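PDB 1FUX: UPF0098 protein YbcL from Escherichia coli, which is of unknown function but belongs to the phosphatidylethanolamine-binding protein family, as a periplasmic bacterial relative of a mammalian Raf kinase inhibitor protein. Local coordinates for residues A[3-16]-A[152-164]. Sequence-based numbering, arbitrary orientation.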
# COMPACT_ATOMS: atom_id res chain seq x y z
N PHE A 3 -5.22 -27.02 2.95
CA PHE A 3 -3.93 -26.30 3.16
C PHE A 3 -3.89 -25.64 4.52
O PHE A 3 -4.82 -24.93 4.90
CB PHE A 3 -3.63 -25.34 2.05
CG PHE A 3 -2.28 -24.68 1.98
CD1 PHE A 3 -1.10 -25.40 1.96
CD2 PHE A 3 -2.19 -23.30 1.94
CE1 PHE A 3 0.14 -24.82 1.85
CE2 PHE A 3 -0.95 -22.70 1.83
CZ PHE A 3 0.23 -23.43 1.79
N GLN A 4 -2.85 -25.90 5.34
CA GLN A 4 -2.83 -25.41 6.70
C GLN A 4 -1.45 -24.82 7.09
O GLN A 4 -0.52 -25.12 6.38
CB GLN A 4 -3.14 -26.56 7.70
CG GLN A 4 -4.55 -27.13 7.69
CD GLN A 4 -4.58 -28.63 7.99
OE1 GLN A 4 -4.17 -29.02 9.06
NE2 GLN A 4 -5.04 -29.43 7.04
N VAL A 5 -1.43 -24.00 8.09
CA VAL A 5 -0.18 -23.38 8.59
C VAL A 5 -0.26 -23.31 10.10
O VAL A 5 -1.32 -23.11 10.71
CB VAL A 5 0.11 -22.00 7.99
CG1 VAL A 5 -0.98 -21.00 8.28
CG2 VAL A 5 1.47 -21.46 8.48
N THR A 6 0.89 -23.51 10.78
CA THR A 6 0.99 -23.43 12.21
C THR A 6 2.21 -22.55 12.61
O THR A 6 3.02 -22.29 11.73
CB THR A 6 1.27 -24.80 12.88
OG1 THR A 6 2.51 -25.35 12.40
CG2 THR A 6 0.16 -25.77 12.51
N SER A 7 2.27 -22.19 13.88
CA SER A 7 3.41 -21.40 14.34
C SER A 7 3.65 -21.73 15.82
O SER A 7 2.75 -21.86 16.64
CB SER A 7 3.25 -19.87 14.18
OG SER A 7 4.32 -19.22 14.91
N ASN A 8 4.94 -21.65 16.18
CA ASN A 8 5.32 -21.88 17.58
C ASN A 8 5.25 -20.59 18.39
O ASN A 8 5.23 -20.57 19.63
CB ASN A 8 6.75 -22.43 17.61
CG ASN A 8 7.05 -23.61 16.74
OD1 ASN A 8 6.38 -24.67 16.80
ND2 ASN A 8 8.09 -23.57 15.89
N GLU A 9 5.20 -19.45 17.67
CA GLU A 9 5.19 -18.15 18.31
C GLU A 9 3.91 -17.34 18.22
O GLU A 9 3.73 -16.43 19.03
CB GLU A 9 6.29 -17.25 17.73
CG GLU A 9 7.72 -17.72 17.92
CD GLU A 9 8.16 -18.86 17.05
OE1 GLU A 9 7.79 -18.99 15.88
OE2 GLU A 9 8.93 -19.72 17.58
N ILE A 10 3.04 -17.57 17.23
CA ILE A 10 1.82 -16.76 17.18
C ILE A 10 0.59 -17.66 17.10
O ILE A 10 0.71 -18.82 16.67
CB ILE A 10 1.81 -15.78 15.98
CG1 ILE A 10 1.94 -16.53 14.66
CG2 ILE A 10 2.93 -14.74 16.18
CD1 ILE A 10 1.63 -15.74 13.39
N LYS A 11 -0.53 -17.10 17.51
CA LYS A 11 -1.78 -17.87 17.50
C LYS A 11 -2.98 -16.98 17.22
O LYS A 11 -3.04 -15.88 17.78
CB LYS A 11 -1.96 -18.49 18.89
CG LYS A 11 -2.92 -19.66 18.99
CD LYS A 11 -2.44 -20.62 20.09
CE LYS A 11 -1.69 -21.78 19.45
NZ LYS A 11 -0.57 -22.31 20.27
N THR A 12 -3.95 -17.46 16.45
CA THR A 12 -5.12 -16.60 16.19
C THR A 12 -5.78 -16.07 17.44
O THR A 12 -6.11 -16.77 18.41
CB THR A 12 -6.09 -17.41 15.31
OG1 THR A 12 -5.47 -17.67 14.05
CG2 THR A 12 -7.41 -16.63 15.16
N GLY A 13 -6.03 -14.76 17.47
CA GLY A 13 -6.67 -13.99 18.49
C GLY A 13 -5.85 -13.67 19.73
O GLY A 13 -6.33 -13.01 20.63
N GLU A 14 -4.64 -14.16 19.86
CA GLU A 14 -3.77 -13.93 21.00
C GLU A 14 -2.84 -12.74 20.77
O GLU A 14 -2.35 -12.65 19.65
CB GLU A 14 -2.85 -15.14 21.16
CG GLU A 14 -3.61 -16.41 21.47
CD GLU A 14 -3.50 -16.72 22.96
OE1 GLU A 14 -2.42 -16.42 23.52
OE2 GLU A 14 -4.49 -17.28 23.47
N GLN A 15 -2.60 -11.99 21.82
CA GLN A 15 -1.71 -10.85 21.80
C GLN A 15 -0.28 -11.21 21.41
O GLN A 15 0.40 -12.13 21.88
CB GLN A 15 -1.71 -10.18 23.20
CG GLN A 15 -0.84 -8.95 23.30
CD GLN A 15 -1.43 -7.60 23.06
OE1 GLN A 15 -2.41 -7.33 22.36
NE2 GLN A 15 -0.78 -6.62 23.70
N LEU A 16 0.23 -10.43 20.45
CA LEU A 16 1.59 -10.61 19.95
C LEU A 16 2.59 -10.39 21.07
O LEU A 16 2.41 -9.47 21.87
CB LEU A 16 1.77 -9.55 18.86
CG LEU A 16 2.16 -9.92 17.45
CD1 LEU A 16 1.66 -11.26 16.98
CD2 LEU A 16 1.81 -8.86 16.40
N ILE A 152 -3.37 -20.98 -5.57
CA ILE A 152 -4.03 -22.29 -5.59
C ILE A 152 -4.84 -22.33 -4.31
O ILE A 152 -6.03 -22.59 -4.26
CB ILE A 152 -3.05 -23.48 -5.65
CG1 ILE A 152 -2.20 -23.40 -6.88
CG2 ILE A 152 -3.83 -24.80 -5.56
CD1 ILE A 152 -1.39 -24.64 -7.24
N ALA A 153 -4.15 -22.07 -3.16
CA ALA A 153 -4.78 -22.10 -1.87
C ALA A 153 -4.08 -21.21 -0.85
O ALA A 153 -2.92 -20.84 -1.10
CB ALA A 153 -4.77 -23.53 -1.29
N THR A 154 -4.73 -20.85 0.24
CA THR A 154 -4.05 -20.05 1.27
C THR A 154 -4.47 -20.56 2.65
O THR A 154 -5.54 -21.17 2.90
CB THR A 154 -4.27 -18.52 1.17
OG1 THR A 154 -5.64 -18.24 1.48
CG2 THR A 154 -3.91 -17.96 -0.20
N ALA A 155 -3.60 -20.32 3.65
CA ALA A 155 -3.91 -20.61 5.02
C ALA A 155 -3.39 -19.43 5.87
O ALA A 155 -2.34 -18.89 5.51
CB ALA A 155 -3.23 -21.88 5.53
N GLU A 156 -4.05 -19.13 6.94
CA GLU A 156 -3.58 -17.96 7.70
C GLU A 156 -3.77 -18.07 9.19
O GLU A 156 -4.56 -18.87 9.73
CB GLU A 156 -4.31 -16.74 7.09
CG GLU A 156 -5.76 -16.67 7.46
CD GLU A 156 -6.60 -15.75 6.59
OE1 GLU A 156 -6.99 -14.65 7.03
OE2 GLU A 156 -6.88 -16.15 5.43
N ILE A 157 -2.93 -17.34 9.93
CA ILE A 157 -3.04 -17.19 11.37
C ILE A 157 -3.24 -15.70 11.67
O ILE A 157 -2.51 -14.92 11.06
CB ILE A 157 -1.77 -17.61 12.16
CG1 ILE A 157 -1.44 -19.02 11.65
CG2 ILE A 157 -2.05 -17.58 13.65
CD1 ILE A 157 0.00 -19.42 11.89
N THR A 158 -4.13 -15.34 12.56
CA THR A 158 -4.42 -13.93 12.83
C THR A 158 -4.33 -13.51 14.28
O THR A 158 -5.33 -13.27 14.99
CB THR A 158 -5.85 -13.63 12.29
OG1 THR A 158 -6.01 -14.10 10.95
CG2 THR A 158 -6.16 -12.14 12.26
N PRO A 159 -3.10 -13.25 14.75
CA PRO A 159 -2.85 -12.71 16.07
C PRO A 159 -3.30 -11.26 16.12
O PRO A 159 -3.65 -10.65 15.09
CB PRO A 159 -1.33 -12.81 16.26
CG PRO A 159 -0.76 -12.86 14.87
CD PRO A 159 -1.84 -13.50 14.02
N VAL A 160 -3.34 -10.73 17.35
CA VAL A 160 -3.81 -9.36 17.55
C VAL A 160 -2.75 -8.59 18.33
O VAL A 160 -1.83 -9.21 18.87
CB VAL A 160 -5.15 -9.28 18.31
CG1 VAL A 160 -6.28 -9.95 17.51
CG2 VAL A 160 -5.11 -9.96 19.67
N TYR A 161 -2.90 -7.28 18.38
CA TYR A 161 -1.95 -6.50 19.18
C TYR A 161 -2.63 -5.18 19.51
O TYR A 161 -3.30 -4.54 18.68
CB TYR A 161 -0.60 -6.23 18.51
CG TYR A 161 0.42 -5.70 19.50
CD1 TYR A 161 0.88 -6.45 20.56
CD2 TYR A 161 0.94 -4.42 19.31
CE1 TYR A 161 1.83 -5.95 21.46
CE2 TYR A 161 1.87 -3.89 20.21
CZ TYR A 161 2.29 -4.67 21.27
OH TYR A 161 3.21 -4.15 22.15
N GLU A 162 -2.40 -4.75 20.73
CA GLU A 162 -2.95 -3.47 21.19
C GLU A 162 -1.94 -2.85 22.15
O GLU A 162 -1.19 -3.60 22.79
CB GLU A 162 -4.23 -3.85 21.92
CG GLU A 162 -4.99 -2.80 22.69
CD GLU A 162 -6.25 -3.42 23.30
OE1 GLU A 162 -6.19 -4.59 23.73
OE2 GLU A 162 -7.29 -2.73 23.32
N ILE A 163 -1.89 -1.53 22.16
CA ILE A 163 -1.08 -0.71 23.05
C ILE A 163 -2.05 0.22 23.80
O ILE A 163 -2.70 1.07 23.21
CB ILE A 163 0.02 0.10 22.33
CG1 ILE A 163 0.83 -0.79 21.40
CG2 ILE A 163 0.92 0.80 23.37
CD1 ILE A 163 1.88 -0.19 20.51
N LYS A 164 -2.34 -0.03 25.08
CA LYS A 164 -3.28 0.80 25.83
C LYS A 164 -2.68 2.16 26.13
O LYS A 164 -1.47 2.18 26.34
CB LYS A 164 -3.69 0.11 27.12
O HOH W 1 -6.66 -23.48 3.51
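With chi1 at -64°, T12 sets OG1 beside its own backbone N, accepting a nearly straight hydrogen bond from T158 N (3.1 Å); I157 has CG2 anti to its backbone N, which lays that methyl against T12 OG1 and T12 N. In the PEBP fold, strand 4-6, paired with 36-39, packs V5, and F3 just before it, against A153, A155 and I157 of strand 153-157, the short axes 27° apart. Small A155 lets them come close, its CB 3.7 Å from V5 CG1, and I157 reaches across with CD1 to S7 CB. F3 turns a ring edge to T154.

S7 OG accepts from E9 N, an ST turn, and from I10 N, the wider ST motif, while its own hydroxyl proton goes to S35 O. With an alanine in its place, E9 N, I10 N and S35 O would probably be left without this partner and the bend before I10 less fixed. I10 CD1 touches both I157 and P159. A type II turn follows from K11 to E14, with glycine suited to the positive phi at G13, whose N donates a hydrogen bond to T158 O. V160 N donates one to E14 O. L16 packs CD1 tightly on P159 CB (3.4 Å). Long enough to pass Y161, Q15 crosses its ring obliquely, and NE2 donates in the carbonyl plane to a lone pair of E162 O at 3.2 Å.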